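Local structure of putative isomerase YbhH (6OTV) at residues Gly127-Gln135 with Ala157-Asn165; Gly315-Asn323 with Leu331-Thr339. The protein is probably an isomerase of the PrpF family, though its substrate and the exact reaction it carries out are not established. All coordinates share one frame; numbering follows the deposited sequence.

How the contacts relate
Contact 1 precedes contact 2 along the chain, and their centres lie about 10 Å apart on the same side of the chain's centre. They meet where strands 158-163 and 332-344 run antiparallel: Val159 N lies 2.8 Å from Arg337 O and Leu161 N 2.8 Å from Val335 O, both probable hydrogen bonds. Side by side, the strands therefore follow the order 129-135, 158-163, 332-344 and 315-322. Apolar side chains of contact 1 pack on helix 94-106, and those of contact 2 on helix 279-290. The shared seam thus joins strands gathered about two different helices, consistent with the two-lobed diaminopimelate epimerase-like fold expected of this family.

Contact 1 (Gly127-Gln135 with Ala157-Asn165); sequences GTFIEADVQ and APVALTFLN. With EDO (1,2-ethanediol), chain D.
Glu131 and Thr162 form a hydrogen-bonded pair in the antiparallel ladder of strands 129-135 and 158-163, packed on helix 94-106, consistent with the diaminopimelate epimerase-like fold expected of this family. Their backbones bond in both directions, with Glu131 N 2.8 Å from Thr162 O. At the next such pair Asp133 N donates to Ala160 O, but the return bond from Ala160 N to Asp133 O is weak at 3.4 Å. Farther on, a water takes over, accepting from Gln135 N and donating to Pro158 O; Pro158 lacks an N-H for a return bond, but its carbonyl can still accept.

Apolar contacts fill the face bearing Ile130, Ala132, Leu161 and Phe163. Ile130 lays CG1 over one face of the Phe163 ring, 4.0 Å from its centroid, in a CH-pi contact. The small Ala132 leaves room for its neighbour, its CB meeting Leu161 CD2 at 3.8 Å, while Ile130 and Leu161 also touch Leu97 and Ser98 of the helix, respectively.

Charge gathers on the other face. Glu131 OE2 sits 2.8 Å from Asp133 OD1, two acceptors whose closeness is probably eased by the salt bridges from Glu131 to Arg118 and Arg120. A water 2.6 Å from Thr162 OG1 also lies within bonding reach of Glu131 O and Asp133 OD2, bridging the strands.

Past the strand end, Asn165 imitates backbone. With CG between its own N and carbonyl carbon (chi1 60°), OD1 accepts an almost straight bond from Phe129 N at 2.8 Å. ND2 donates weakly to Gly127 O and meets the edge of the Phe129 ring, 3.6 Å from CD1, the amide and ring planes 66° apart.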
loop_
_atom_site.group_PDB
_atom_site.type_symbol
_atom_site.label_atom_id
_atom_site.label_comp_id
_atom_site.label_asym_id
_atom_site.label_seq_id
_atom_site.Cartn_x
_atom_site.Cartn_y
_atom_site.Cartn_z
ATOM N N GLY A 127 -10.081 2.758 7.240
ATOM C CA GLY A 127 -9.426 2.474 5.979
ATOM C C GLY A 127 -8.000 2.970 5.881
ATOM O O GLY A 127 -7.417 2.919 4.795
ATOM N N THR A 128 -7.424 3.451 6.979
ATOM C CA THR A 128 -6.054 3.944 6.977
ATOM C C THR A 128 -5.071 2.783 7.060
ATOM O O THR A 128 -5.285 1.819 7.804
ATOM C CB THR A 128 -5.837 4.902 8.152
ATOM O OG1 THR A 128 -6.783 5.974 8.072
ATOM C CG2 THR A 128 -4.427 5.486 8.135
ATOM N N PHE A 129 -3.992 2.877 6.286
ATOM C CA PHE A 129 -2.936 1.871 6.279
ATOM C C PHE A 129 -1.738 2.384 7.068
ATOM O O PHE A 129 -1.271 3.505 6.842
ATOM C CB PHE A 129 -2.522 1.523 4.848
ATOM C CG PHE A 129 -3.557 0.739 4.091
ATOM C CD1 PHE A 129 -4.668 1.369 3.554
ATOM C CD2 PHE A 129 -3.415 -0.630 3.911
ATOM C CE1 PHE A 129 -5.622 0.648 2.854
ATOM C CE2 PHE A 129 -4.362 -1.358 3.211
ATOM C CZ PHE A 129 -5.468 -0.718 2.681
ATOM N N ILE A 130 -1.247 1.563 7.994
ATOM C CA ILE A 130 -0.124 1.921 8.852
ATOM C C ILE A 130 0.891 0.790 8.818
ATOM O O ILE A 130 0.522 -0.389 8.870
ATOM C CB ILE A 130 -0.568 2.195 10.307
ATOM C CG1 ILE A 130 -1.700 3.226 10.354
ATOM C CG2 ILE A 130 0.609 2.673 11.147
ATOM C CD1 ILE A 130 -3.078 2.611 10.464
ATOM N N GLU A 131 2.169 1.143 8.728
ATOM C CA GLU A 131 3.242 0.169 8.865
ATOM C C GLU A 131 3.790 0.226 10.285
ATOM O O GLU A 131 4.087 1.309 10.799
ATOM C CB GLU A 131 4.369 0.411 7.859
ATOM C CG GLU A 131 5.579 -0.483 8.114
ATOM C CD GLU A 131 6.604 -0.456 6.994
ATOM O OE1 GLU A 131 6.246 -0.111 5.848
ATOM O OE2 GLU A 131 7.777 -0.791 7.268
ATOM N N ALA A 132 3.911 -0.938 10.914
ATOM C CA ALA A 132 4.530 -1.071 12.223
ATOM C C ALA A 132 5.847 -1.819 12.073
ATOM O O ALA A 132 5.898 -2.873 11.432
ATOM C CB ALA A 132 3.611 -1.805 13.201
ATOM N N ASP A 133 6.905 -1.269 12.656
ATOM C CA ASP A 133 8.224 -1.889 12.645
ATOM C C ASP A 133 8.506 -2.408 14.048
ATOM O O ASP A 133 8.722 -1.623 14.979
ATOM C CB ASP A 133 9.284 -0.896 12.177
ATOM C CG ASP A 133 9.037 -0.424 10.755
ATOM O OD1 ASP A 133 8.586 -1.247 9.927
ATOM O OD2 ASP A 133 9.277 0.766 10.466
ATOM N N VAL A 134 8.492 -3.729 14.195
ATOM C CA VAL A 134 8.572 -4.390 15.489
ATOM C C VAL A 134 9.989 -4.905 15.695
ATOM O O VAL A 134 10.568 -5.531 14.799
ATOM C CB VAL A 134 7.555 -5.539 15.581
ATOM C CG1 VAL A 134 7.672 -6.251 16.920
ATOM C CG2 VAL A 134 6.139 -5.014 15.353
ATOM N N GLN A 135 10.546 -4.641 16.873
ATOM C CA GLN A 135 11.832 -5.213 17.258
ATOM C C GLN A 135 11.683 -6.725 17.385
ATOM O O GLN A 135 10.978 -7.217 18.273
ATOM C CB GLN A 135 12.310 -4.598 18.569
ATOM C CG GLN A 135 12.490 -3.092 18.522
ATOM C CD GLN A 135 13.565 -2.670 17.542
ATOM O OE1 GLN A 135 14.559 -3.371 17.354
ATOM N NE2 GLN A 135 13.367 -1.523 16.903
ATOM N N ALA A 157 10.786 -1.467 24.488
ATOM C CA ALA A 157 11.229 -1.481 23.105
ATOM C C ALA A 157 10.401 -0.504 22.273
ATOM O O ALA A 157 9.174 -0.459 22.405
ATOM C CB ALA A 157 11.114 -2.889 22.520
ATOM N N PRO A 158 11.035 0.284 21.409
ATOM C CA PRO A 158 10.267 1.180 20.538
ATOM C C PRO A 158 9.580 0.411 19.420
ATOM O O PRO A 158 10.122 -0.556 18.879
ATOM C CB PRO A 158 11.334 2.133 19.985
ATOM C CG PRO A 158 12.579 1.305 19.976
ATOM C CD PRO A 158 12.488 0.421 21.200
ATOM N N VAL A 159 8.370 0.849 19.082
ATOM C CA VAL A 159 7.670 0.399 17.887
ATOM C C VAL A 159 7.389 1.624 17.030
ATOM O O VAL A 159 6.848 2.622 17.521
ATOM C CB VAL A 159 6.372 -0.365 18.218
ATOM C CG1 VAL A 159 5.520 0.402 19.214
ATOM C CG2 VAL A 159 5.584 -0.651 16.945
ATOM N N ALA A 160 7.785 1.558 15.762
ATOM C CA ALA A 160 7.604 2.666 14.836
ATOM C C ALA A 160 6.303 2.484 14.068
ATOM O O ALA A 160 6.050 1.414 13.506
ATOM C CB ALA A 160 8.788 2.760 13.871
ATOM N N LEU A 161 5.476 3.528 14.059
ATOM C CA LEU A 161 4.185 3.518 13.376
ATOM C C LEU A 161 4.221 4.581 12.288
ATOM O O LEU A 161 4.272 5.778 12.589
ATOM C CB LEU A 161 3.042 3.781 14.356
ATOM C CG LEU A 161 2.911 2.819 15.537
ATOM C CD1 LEU A 161 1.737 3.220 16.411
ATOM C CD2 LEU A 161 2.763 1.377 15.052
ATOM N N THR A 162 4.191 4.147 11.031
ATOM C CA THR A 162 4.251 5.037 9.878
ATOM C C THR A 162 2.910 5.019 9.154
ATOM O O THR A 162 2.466 3.964 8.686
ATOM C CB THR A 162 5.373 4.625 8.927
ATOM O OG1 THR A 162 6.614 4.592 9.641
ATOM C CG2 THR A 162 5.484 5.613 7.776
ATOM N N PHE A 163 2.283 6.187 9.049
ATOM C CA PHE A 163 0.986 6.320 8.397
ATOM C C PHE A 163 1.180 6.498 6.895
ATOM O O PHE A 163 1.958 7.352 6.458
ATOM C CB PHE A 163 0.208 7.490 9.003
ATOM C CG PHE A 163 -0.306 7.210 10.392
ATOM C CD1 PHE A 163 0.576 7.048 11.454
ATOM C CD2 PHE A 163 -1.665 7.095 10.636
ATOM C CE1 PHE A 163 0.111 6.777 12.731
ATOM C CE2 PHE A 163 -2.138 6.827 11.915
ATOM C CZ PHE A 163 -1.248 6.666 12.962
ATOM N N LEU A 164 0.467 5.690 6.110
ATOM C CA LEU A 164 0.756 5.529 4.690
ATOM C C LEU A 164 -0.187 6.297 3.772
ATOM O O LEU A 164 0.220 6.669 2.666
ATOM C CB LEU A 164 0.719 4.043 4.319
ATOM C CG LEU A 164 1.616 3.150 5.179
ATOM C CD1 LEU A 164 1.425 1.682 4.828
ATOM C CD2 LEU A 164 3.075 3.561 5.035
ATOM N N ASN A 165 -1.426 6.542 4.187
ATOM C CA ASN A 165 -2.394 7.258 3.355
ATOM C C ASN A 165 -3.198 8.236 4.211
ATOM O O ASN A 165 -4.430 8.241 4.209
ATOM C CB ASN A 165 -3.305 6.277 2.614
ATOM C CG ASN A 165 -4.099 5.389 3.558
ATOM O OD1 ASN A 165 -3.681 5.133 4.688
ATOM N ND2 ASN A 165 -5.253 4.920 3.100
HETATM C C1 EDO D . -0.167 10.535 3.237
HETATM O O1 EDO D . -0.357 10.231 1.852
HETATM C C2 EDO D . 0.791 9.517 3.845
HETATM O O2 EDO D . 0.642 9.478 5.268
HETATM O O HOH W 1 6.963 2.248 10.740
HETATM O O HOH W 2 11.483 0.074 15.768
HETATM O O HOH W 3 8.841 -3.048 18.583
#

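Contact 2 (Gly315-Asn323 with Leu331-Thr339). With EDO (1,2-ethanediol), chain O; EDO (1,2-ethanediol), chain E.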
loop_
_atom_site.group_PDB
_atom_site.type_symbol
_atom_site.label_atom_id
_atom_site.label_comp_id
_atom_site.label_asym_id
_atom_site.label_seq_id
_atom_site.Cartn_x
_atom_site.Cartn_y
_atom_site.Cartn_z
ATOM N N GLY A 315 1.579 16.201 28.411
ATOM C CA GLY A 315 2.908 15.820 27.969
ATOM C C GLY A 315 3.180 16.340 26.566
ATOM O O GLY A 315 2.631 17.362 26.153
ATOM N N ALA A 316 4.046 15.618 25.857
ATOM C CA ALA A 316 4.418 15.974 24.496
ATOM C C ALA A 316 4.585 14.705 23.677
ATOM O O ALA A 316 4.819 13.620 24.212
ATOM C CB ALA A 316 5.706 16.809 24.452
ATOM N N LEU A 317 4.469 14.859 22.361
ATOM C CA LEU A 317 4.525 13.733 21.439
ATOM C C LEU A 317 5.400 14.113 20.255
ATOM O O LEU A 317 5.242 15.198 19.689
ATOM C CB LEU A 317 3.117 13.343 20.973
ATOM C CG LEU A 317 2.902 11.989 20.294
ATOM C CD1 LEU A 317 2.914 12.140 18.791
ATOM C CD2 LEU A 317 3.942 10.969 20.738
ATOM N N ASP A 318 6.326 13.226 19.894
ATOM C CA ASP A 318 7.211 13.443 18.755
ATOM C C ASP A 318 6.603 12.834 17.499
ATOM O O ASP A 318 6.219 11.660 17.491
ATOM C CB ASP A 318 8.590 12.834 19.016
ATOM C CG ASP A 318 9.452 13.695 19.922
ATOM O OD1 ASP A 318 9.451 14.933 19.751
ATOM O OD2 ASP A 318 10.133 13.129 20.804
ATOM N N VAL A 319 6.509 13.636 16.441
ATOM C CA VAL A 319 6.073 13.171 15.130
ATOM C C VAL A 319 7.202 13.437 14.147
ATOM O O VAL A 319 7.680 14.571 14.038
ATOM C CB VAL A 319 4.782 13.865 14.662
ATOM C CG1 VAL A 319 4.331 13.289 13.319
ATOM C CG2 VAL A 319 3.683 13.730 15.703
ATOM N N HIS A 320 7.641 12.390 13.455
ATOM C CA HIS A 320 8.657 12.522 12.420
ATOM C C HIS A 320 7.965 12.684 11.073
ATOM O O HIS A 320 7.170 11.828 10.670
ATOM C CB HIS A 320 9.592 11.315 12.402
ATOM C CG HIS A 320 10.706 11.434 11.408
ATOM N ND1 HIS A 320 10.682 10.803 10.183
ATOM C CD2 HIS A 320 11.870 12.125 11.453
ATOM C CE1 HIS A 320 11.787 11.094 9.519
ATOM N NE2 HIS A 320 12.525 11.894 10.268
ATOM N N LEU A 321 8.256 13.784 10.392
ATOM C CA LEU A 321 7.724 14.057 9.068
ATOM C C LEU A 321 8.802 13.850 8.011
ATOM O O LEU A 321 10.003 13.927 8.286
ATOM C CB LEU A 321 7.177 15.485 8.981
ATOM C CG LEU A 321 5.835 15.743 9.661
ATOM C CD1 LEU A 321 5.292 17.092 9.232
ATOM C CD2 LEU A 321 4.846 14.643 9.324
ATOM N N SER A 322 8.350 13.593 6.787
ATOM C CA SER A 322 9.228 13.262 5.675
ATOM C C SER A 322 8.427 13.376 4.387
ATOM O O SER A 322 7.228 13.086 4.363
ATOM C CB SER A 322 9.807 11.850 5.829
ATOM O OG SER A 322 10.286 11.347 4.596
ATOM N N ASN A 323 9.098 13.800 3.318
ATOM C CA ASN A 323 8.417 13.948 2.034
ATOM C C ASN A 323 9.444 13.809 0.918
ATOM O O ASN A 323 10.344 14.646 0.801
ATOM C CB ASN A 323 7.697 15.292 1.959
ATOM C CG ASN A 323 6.664 15.338 0.847
ATOM O OD1 ASN A 323 6.739 14.581 -0.121
ATOM N ND2 ASN A 323 5.690 16.233 0.982
ATOM N N LEU A 331 3.277 13.552 1.833
ATOM C CA LEU A 331 3.841 13.796 3.155
ATOM C C LEU A 331 3.637 12.568 4.037
ATOM O O LEU A 331 2.507 12.099 4.205
ATOM C CB LEU A 331 3.189 15.030 3.777
ATOM C CG LEU A 331 3.664 15.458 5.165
ATOM C CD1 LEU A 331 5.165 15.671 5.162
ATOM C CD2 LEU A 331 2.947 16.723 5.611
ATOM N N ARG A 332 4.724 12.046 4.599
ATOM C CA ARG A 332 4.695 10.825 5.395
ATOM C C ARG A 332 5.008 11.151 6.849
ATOM O O ARG A 332 5.981 11.858 7.137
ATOM C CB ARG A 332 5.696 9.801 4.857
ATOM C CG ARG A 332 5.362 8.349 5.185
ATOM C CD ARG A 332 6.516 7.434 4.807
ATOM N NE ARG A 332 7.709 7.755 5.584
ATOM C CZ ARG A 332 8.909 7.226 5.370
ATOM N NH1 ARG A 332 9.083 6.348 4.392
ATOM N NH2 ARG A 332 9.936 7.582 6.132
ATOM N N ALA A 333 4.188 10.631 7.760
ATOM C CA ALA A 333 4.338 10.868 9.190
ATOM C C ALA A 333 4.561 9.550 9.916
ATOM O O ALA A 333 3.939 8.536 9.587
ATOM C CB ALA A 333 3.106 11.569 9.771
ATOM N N SER A 334 5.447 9.570 10.909
ATOM C CA SER A 334 5.697 8.396 11.730
ATOM C C SER A 334 5.823 8.818 13.187
ATOM O O SER A 334 6.222 9.944 13.496
ATOM C CB SER A 334 6.958 7.642 11.282
ATOM O OG SER A 334 8.103 8.472 11.354
ATOM N N VAL A 335 5.466 7.900 14.079
ATOM C CA VAL A 335 5.496 8.131 15.517
ATOM C C VAL A 335 6.114 6.907 16.179
ATOM O O VAL A 335 5.919 5.776 15.721
ATOM C CB VAL A 335 4.080 8.418 16.068
ATOM C CG1 VAL A 335 4.072 8.415 17.587
ATOM C CG2 VAL A 335 3.567 9.754 15.544
ATOM N N ILE A 336 6.885 7.136 17.241
ATOM C CA ILE A 336 7.430 6.062 18.062
ATOM C C ILE A 336 6.502 5.844 19.250
ATOM O O ILE A 336 6.100 6.803 19.919
ATOM C CB ILE A 336 8.858 6.380 18.535
ATOM C CG1 ILE A 336 9.782 6.651 17.341
ATOM C CG2 ILE A 336 9.403 5.235 19.388
ATOM C CD1 ILE A 336 10.072 5.430 16.495
ATOM N N ARG A 337 6.153 4.589 19.505
ATOM C CA ARG A 337 5.420 4.202 20.700
ATOM C C ARG A 337 6.153 3.043 21.358
ATOM O O ARG A 337 7.211 2.604 20.897
ATOM C CB ARG A 337 3.972 3.808 20.373
ATOM C CG ARG A 337 3.146 4.878 19.670
ATOM C CD ARG A 337 2.468 5.809 20.661
ATOM N NE ARG A 337 3.413 6.738 21.269
ATOM C CZ ARG A 337 3.117 7.542 22.283
ATOM N NH1 ARG A 337 1.899 7.528 22.810
ATOM N NH2 ARG A 337 4.042 8.356 22.773
ATOM N N THR A 338 5.591 2.548 22.455
ATOM C CA THR A 338 6.037 1.305 23.061
ATOM C C THR A 338 4.814 0.460 23.375
ATOM O O THR A 338 3.695 0.968 23.491
ATOM C CB THR A 338 6.855 1.528 24.344
ATOM O OG1 THR A 338 5.988 1.992 25.388
ATOM C CG2 THR A 338 7.973 2.546 24.115
ATOM N N THR A 339 5.037 -0.843 23.512
ATOM C CA THR A 339 3.960 -1.760 23.840
ATOM C C THR A 339 4.517 -2.859 24.734
ATOM O O THR A 339 5.733 -3.046 24.833
ATOM C CB THR A 339 3.314 -2.348 22.572
ATOM O OG1 THR A 339 2.145 -3.096 22.925
ATOM C CG2 THR A 339 4.290 -3.260 21.842
HETATM C C1 EDO O . 7.445 9.637 0.336
HETATM O O1 EDO O . 7.022 11.002 0.222
HETATM C C2 EDO O . 7.686 9.264 1.796
HETATM O O2 EDO O . 8.823 9.974 2.302
HETATM C C1 EDO E . 8.061 2.296 27.977
HETATM O O1 EDO E . 7.129 3.073 27.220
HETATM C C2 EDO E . 7.317 1.664 29.145
HETATM O O2 EDO E . 8.214 1.075 30.092
HETATM O O HOH W 4 7.495 9.747 18.325
HETATM O O HOH W 5 8.788 9.479 8.365
#
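Beyond the pair His320 and Ser334 the direct backbone bonding between 315-323 and 331-339 gives out, and a water steps in between Asp318 O and Ile336 N. It accepts from Ile336 N at 2.9 Å; its separation from Asp318 O is too short to be trusted. Close by, Leu317 brings CD2 over one face of the Arg337 guanidinium, 3.3 Å from NH2. The leucine gets there with CG turned anti to its backbone N (chi1 -165°). Arg337 is held by a nearly straight bond from NE to Ile336 O at 3.0 Å, the acceptor lying in the guanidinium plane, and by NH1 on Asn95, leaving its flat face to meet an apolar methyl.

The strands belong to a beta hairpin, 315-322 with 332-344, more fully bonded toward its turn: His320 and Ser334 exchange bonds both ways, and Arg332 N donates to Ser322 O at 2.7 Å, though the return bond from Ser322 N to Arg332 O is bent and weak. Val319, Leu321 and Ala333 point to the side covered by helix 279-290. Ala333 is small enough for Leu321 CD2 to approach its CB to 3.6 Å.

The other face is polar. His320 has two modelled conformers, so its ring contact is less certain; in the one described, a water at the ring edge lies 2.9 Å from ND1. That water also bonds Ser334 OG and accepts from Arg332 NH2. Arg332 packs on Pro69 of the second subunit as well. Ser322 OG hydrogen-bonds, at 3.0 Å, to O2 of an ethanediol, probably from the crystallisation liquor; the same O2 sits over one face of the Arg332 guanidinium, toward its rim.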